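Local coordinates for putative aspartate aminotransferase (Thermus thermophilus, PDB 1IUG), which probably transfers amino groups between amino acids and 2-oxo acids such as aspartate and 2-oxoglutarate, using pyridoxal 5'-phosphate as cofactor, at residues 49-63 with 192-204. Sequence-based numbering, arbitrary orientation.
Sequences TEGEVLILTGSGTLA and GLGFVALSPRALE
Phe195 and Ile55 face each other as an antiparallel non-hydrogen-bonded pair, their side chains lying alongside and pointing the same way. Phe195 CB sits 3.8 Å from Leu54 O and also meets Val53 CG1. CG is turned away from the carbonyl carbon (chi1 -45°), which leads the ring along Ile55: CD2 approaches Ile55 CG1 at 4.1 Å, and CE2 touches both CG1 and CG2 of that residue. Ile55 CG1 thus lies at the edge of the ring, near its plane, while branching at CB lets CG2 reach Leu193 CD2 as well. On the other sheet face Val196 CG2 meets Leu56 CD1 at 3.8 Å and the CB of Ala63 in helix 60-71. Gly194 suits its place, since a CB there would clash with Ser59 O. Paired backbone bonds join the strands, Leu198 N to Glu52 O being nearly straight (2.8 Å, 176°). At the far end Thr49 OG1, anti to its own N (chi1 -179°), accepts from Gly51 N at 2.9 Å in an ST turn and also bonds Glu172. Replacing Thr49 with valine would probably leave Gly51 N and the Glu172 carboxylate without this partner and free the turn to shift. Strand 52-57 borders the seven-stranded sheet of the cofactor-binding domain, with strand 178-182 beyond 193-198; helices 30-47 and 233-246 cover the Phe195 face, helix 215-222 the Leu54 and Val196 face, and Ser59 and Thr61 bond the cofactor phosphate.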
loop_
_atom_site.group_PDB
_atom_site.type_symbol
_atom_site.label_atom_id
_atom_site.label_comp_id
_atom_site.label_asym_id
_atom_site.label_seq_id
_atom_site.Cartn_x
_atom_site.Cartn_y
_atom_site.Cartn_z
ATOM N N THR A 49 3.067 -0.282 -24.079
ATOM C CA THR A 49 2.369 -1.547 -24.237
ATOM C C THR A 49 0.960 -1.347 -24.766
ATOM O O THR A 49 0.378 -0.276 -24.633
ATOM C CB THR A 49 2.312 -2.355 -22.905
ATOM O OG1 THR A 49 1.639 -3.604 -23.130
ATOM C CG2 THR A 49 1.564 -1.589 -21.826
ATOM N N GLU A 50 0.441 -2.380 -25.414
ATOM C CA GLU A 50 -0.910 -2.352 -25.944
ATOM C C GLU A 50 -1.789 -3.036 -24.898
ATOM O O GLU A 50 -3.007 -3.114 -25.046
ATOM C CB GLU A 50 -0.970 -3.122 -27.266
ATOM C CG GLU A 50 -2.071 -2.659 -28.212
ATOM C CD GLU A 50 -1.842 -1.247 -28.726
ATOM O OE1 GLU A 50 -0.761 -0.991 -29.305
ATOM O OE2 GLU A 50 -2.742 -0.395 -28.548
ATOM N N GLY A 51 -1.146 -3.517 -23.832
ATOM C CA GLY A 51 -1.842 -4.201 -22.758
ATOM C C GLY A 51 -2.443 -3.300 -21.698
ATOM O O GLY A 51 -2.867 -2.183 -21.985
ATOM N N GLU A 52 -2.467 -3.786 -20.460
ATOM C CA GLU A 52 -3.041 -3.037 -19.345
ATOM C C GLU A 52 -2.055 -2.849 -18.202
ATOM O O GLU A 52 -1.189 -3.687 -17.966
ATOM C CB GLU A 52 -4.272 -3.766 -18.794
ATOM C CG GLU A 52 -5.377 -4.056 -19.801
ATOM C CD GLU A 52 -6.149 -2.819 -20.234
ATOM O OE1 GLU A 52 -6.085 -1.776 -19.549
ATOM O OE2 GLU A 52 -6.839 -2.897 -21.271
ATOM N N VAL A 53 -2.191 -1.733 -17.502
ATOM C CA VAL A 53 -1.343 -1.451 -16.355
ATOM C C VAL A 53 -2.262 -1.362 -15.142
ATOM O O VAL A 53 -3.268 -0.648 -15.163
ATOM C CB VAL A 53 -0.554 -0.130 -16.510
ATOM C CG1 VAL A 53 0.394 0.048 -15.325
ATOM C CG2 VAL A 53 0.232 -0.132 -17.819
ATOM N N LEU A 54 -1.958 -2.155 -14.121
ATOM C CA LEU A 54 -2.753 -2.163 -12.899
ATOM C C LEU A 54 -2.055 -1.379 -11.786
ATOM O O LEU A 54 -0.840 -1.492 -11.601
ATOM C CB LEU A 54 -3.016 -3.602 -12.453
ATOM C CG LEU A 54 -3.840 -4.446 -13.433
ATOM C CD1 LEU A 54 -3.924 -5.882 -12.956
ATOM C CD2 LEU A 54 -5.228 -3.845 -13.597
ATOM N N ILE A 55 -2.828 -0.550 -11.088
ATOM C CA ILE A 55 -2.323 0.257 -9.986
ATOM C C ILE A 55 -2.641 -0.445 -8.667
ATOM O O ILE A 55 -3.808 -0.685 -8.345
ATOM C CB ILE A 55 -2.971 1.650 -9.970
ATOM C CG1 ILE A 55 -2.703 2.366 -11.299
ATOM C CG2 ILE A 55 -2.460 2.461 -8.781
ATOM C CD1 ILE A 55 -3.289 3.755 -11.372
ATOM N N LEU A 56 -1.596 -0.782 -7.916
ATOM C CA LEU A 56 -1.754 -1.465 -6.632
ATOM C C LEU A 56 -1.298 -0.571 -5.492
ATOM O O LEU A 56 -0.311 0.157 -5.615
ATOM C CB LEU A 56 -0.933 -2.756 -6.611
ATOM C CG LEU A 56 -1.138 -3.767 -7.746
ATOM C CD1 LEU A 56 -0.242 -4.963 -7.500
ATOM C CD2 LEU A 56 -2.589 -4.204 -7.842
ATOM N N THR A 57 -2.023 -0.624 -4.384
ATOM C CA THR A 57 -1.674 0.173 -3.222
ATOM C C THR A 57 -0.715 -0.642 -2.362
ATOM O O THR A 57 -1.105 -1.615 -1.715
ATOM C CB THR A 57 -2.937 0.600 -2.444
ATOM O OG1 THR A 57 -3.733 1.444 -3.287
ATOM C CG2 THR A 57 -2.567 1.375 -1.181
ATOM N N GLY A 58 0.556 -0.269 -2.432
ATOM C CA GLY A 58 1.605 -0.952 -1.694
ATOM C C GLY A 58 2.942 -0.593 -2.322
ATOM O O GLY A 58 2.980 0.190 -3.269
ATOM N N SER A 59 4.038 -1.154 -1.817
ATOM C CA SER A 59 5.352 -0.845 -2.372
ATOM C C SER A 59 5.645 -1.639 -3.645
ATOM O O SER A 59 4.840 -2.470 -4.074
ATOM C CB SER A 59 6.457 -1.074 -1.335
ATOM O OG SER A 59 6.659 -2.455 -1.092
ATOM N N GLY A 60 6.802 -1.362 -4.244
ATOM C CA GLY A 60 7.203 -2.044 -5.461
ATOM C C GLY A 60 7.277 -3.553 -5.312
ATOM O O GLY A 60 6.909 -4.283 -6.234
ATOM N N THR A 61 7.732 -4.015 -4.148
ATOM C CA THR A 61 7.851 -5.445 -3.868
ATOM C C THR A 61 6.505 -6.154 -4.039
ATOM O O THR A 61 6.448 -7.273 -4.563
ATOM C CB THR A 61 8.402 -5.692 -2.440
ATOM O OG1 THR A 61 9.677 -5.056 -2.310
ATOM C CG2 THR A 61 8.579 -7.184 -2.172
ATOM N N LEU A 62 5.427 -5.483 -3.632
ATOM C CA LEU A 62 4.082 -6.038 -3.752
ATOM C C LEU A 62 3.747 -6.318 -5.216
ATOM O O LEU A 62 3.147 -7.344 -5.538
ATOM C CB LEU A 62 3.045 -5.076 -3.163
ATOM C CG LEU A 62 1.594 -5.552 -3.230
ATOM C CD1 LEU A 62 1.405 -6.748 -2.314
ATOM C CD2 LEU A 62 0.661 -4.431 -2.832
ATOM N N ALA A 63 4.128 -5.391 -6.090
ATOM C CA ALA A 63 3.888 -5.526 -7.527
ATOM C C ALA A 63 4.677 -6.705 -8.104
ATOM O O ALA A 63 4.201 -7.392 -9.009
ATOM C CB ALA A 63 4.264 -4.228 -8.250
ATOM N N GLY A 192 4.236 4.161 -1.947
ATOM C CA GLY A 192 2.847 3.830 -1.685
ATOM C C GLY A 192 2.094 3.154 -2.818
ATOM O O GLY A 192 1.017 2.605 -2.598
ATOM N N LEU A 193 2.634 3.225 -4.031
ATOM C CA LEU A 193 2.001 2.590 -5.183
ATOM C C LEU A 193 2.959 1.651 -5.905
ATOM O O LEU A 193 4.169 1.879 -5.937
ATOM C CB LEU A 193 1.491 3.636 -6.184
ATOM C CG LEU A 193 0.398 4.619 -5.765
ATOM C CD1 LEU A 193 0.065 5.525 -6.945
ATOM C CD2 LEU A 193 -0.848 3.864 -5.303
ATOM N N GLY A 194 2.397 0.572 -6.440
ATOM C CA GLY A 194 3.157 -0.399 -7.207
ATOM C C GLY A 194 2.369 -0.604 -8.490
ATOM O O GLY A 194 1.140 -0.470 -8.485
ATOM N N PHE A 195 3.054 -0.874 -9.597
ATOM C CA PHE A 195 2.363 -1.080 -10.869
ATOM C C PHE A 195 2.738 -2.395 -11.546
ATOM O O PHE A 195 3.904 -2.790 -11.573
ATOM C CB PHE A 195 2.652 0.072 -11.839
ATOM C CG PHE A 195 2.558 1.429 -11.214
ATOM C CD1 PHE A 195 3.710 2.104 -10.824
ATOM C CD2 PHE A 195 1.321 2.021 -10.986
ATOM C CE1 PHE A 195 3.630 3.346 -10.213
ATOM C CE2 PHE A 195 1.232 3.266 -10.374
ATOM C CZ PHE A 195 2.387 3.928 -9.986
ATOM N N VAL A 196 1.729 -3.074 -12.073
ATOM C CA VAL A 196 1.931 -4.320 -12.794
ATOM C C VAL A 196 1.423 -4.083 -14.211
ATOM O O VAL A 196 0.231 -3.826 -14.426
ATOM C CB VAL A 196 1.153 -5.506 -12.178
ATOM C CG1 VAL A 196 1.407 -6.768 -12.998
ATOM C CG2 VAL A 196 1.580 -5.735 -10.740
ATOM N N ALA A 197 2.357 -4.073 -15.155
ATOM C CA ALA A 197 2.031 -3.878 -16.559
ATOM C C ALA A 197 1.991 -5.252 -17.215
ATOM O O ALA A 197 2.930 -6.034 -17.086
ATOM C CB ALA A 197 3.070 -2.989 -17.232
ATOM N N LEU A 198 0.887 -5.535 -17.902
ATOM C CA LEU A 198 0.688 -6.810 -18.577
ATOM C C LEU A 198 0.442 -6.618 -20.070
ATOM O O LEU A 198 -0.473 -5.896 -20.471
ATOM C CB LEU A 198 -0.512 -7.544 -17.964
ATOM C CG LEU A 198 -0.463 -7.853 -16.464
ATOM C CD1 LEU A 198 -1.853 -8.136 -15.944
ATOM C CD2 LEU A 198 0.476 -9.019 -16.195
ATOM N N SER A 199 1.259 -7.276 -20.886
ATOM C CA SER A 199 1.123 -7.212 -22.339
ATOM C C SER A 199 -0.099 -8.046 -22.744
ATOM O O SER A 199 -0.627 -8.822 -21.933
ATOM C CB SER A 199 2.378 -7.788 -23.009
ATOM O OG SER A 199 2.474 -9.185 -22.788
ATOM N N PRO A 200 -0.577 -7.884 -23.993
ATOM C CA PRO A 200 -1.742 -8.652 -24.459
ATOM C C PRO A 200 -1.493 -10.152 -24.300
ATOM O O PRO A 200 -2.374 -10.903 -23.888
ATOM C CB PRO A 200 -1.842 -8.248 -25.931
ATOM C CG PRO A 200 -1.370 -6.818 -25.905
ATOM C CD PRO A 200 -0.154 -6.904 -25.012
ATOM N N ARG A 201 -0.256 -10.551 -24.577
ATOM C CA ARG A 201 0.210 -11.931 -24.475
ATOM C C ARG A 201 -0.033 -12.432 -23.041
ATOM O O ARG A 201 -0.662 -13.472 -22.829
ATOM C CB ARG A 201 1.710 -11.936 -24.801
ATOM C CG ARG A 201 2.293 -13.121 -25.575
ATOM C CD ARG A 201 2.148 -14.447 -24.872
ATOM N NE ARG A 201 3.095 -15.434 -25.399
ATOM C CZ ARG A 201 4.332 -15.617 -24.940
ATOM N NH1 ARG A 201 4.796 -14.882 -23.941
ATOM N NH2 ARG A 201 5.096 -16.567 -25.455
ATOM N N ALA A 202 0.425 -11.651 -22.064
ATOM C CA ALA A 202 0.287 -11.992 -20.649
ATOM C C ALA A 202 -1.161 -12.012 -20.153
ATOM O O ALA A 202 -1.513 -12.814 -19.289
ATOM C CB ALA A 202 1.123 -11.040 -19.797
ATOM N N LEU A 203 -1.993 -11.136 -20.709
ATOM C CA LEU A 203 -3.399 -11.052 -20.322
ATOM C C LEU A 203 -4.166 -12.347 -20.584
ATOM O O LEU A 203 -5.038 -12.725 -19.801
ATOM C CB LEU A 203 -4.080 -9.872 -21.025
ATOM C CG LEU A 203 -3.654 -8.464 -20.586
ATOM C CD1 LEU A 203 -4.222 -7.415 -21.532
ATOM C CD2 LEU A 203 -4.111 -8.198 -19.158
ATOM N N GLU A 204 -3.823 -13.034 -21.671
ATOM C CA GLU A 204 -4.477 -14.293 -22.036
ATOM C C GLU A 204 -3.939 -15.467 -21.222
ATOM O O GLU A 204 -4.585 -16.505 -21.117
ATOM C CB GLU A 204 -4.263 -14.584 -23.522
ATOM C CG GLU A 204 -4.762 -13.495 -24.454
ATOM C CD GLU A 204 -4.401 -13.760 -25.906
ATOM O OE1 GLU A 204 -5.327 -13.987 -26.717
ATOM O OE2 GLU A 204 -3.194 -13.738 -26.237
#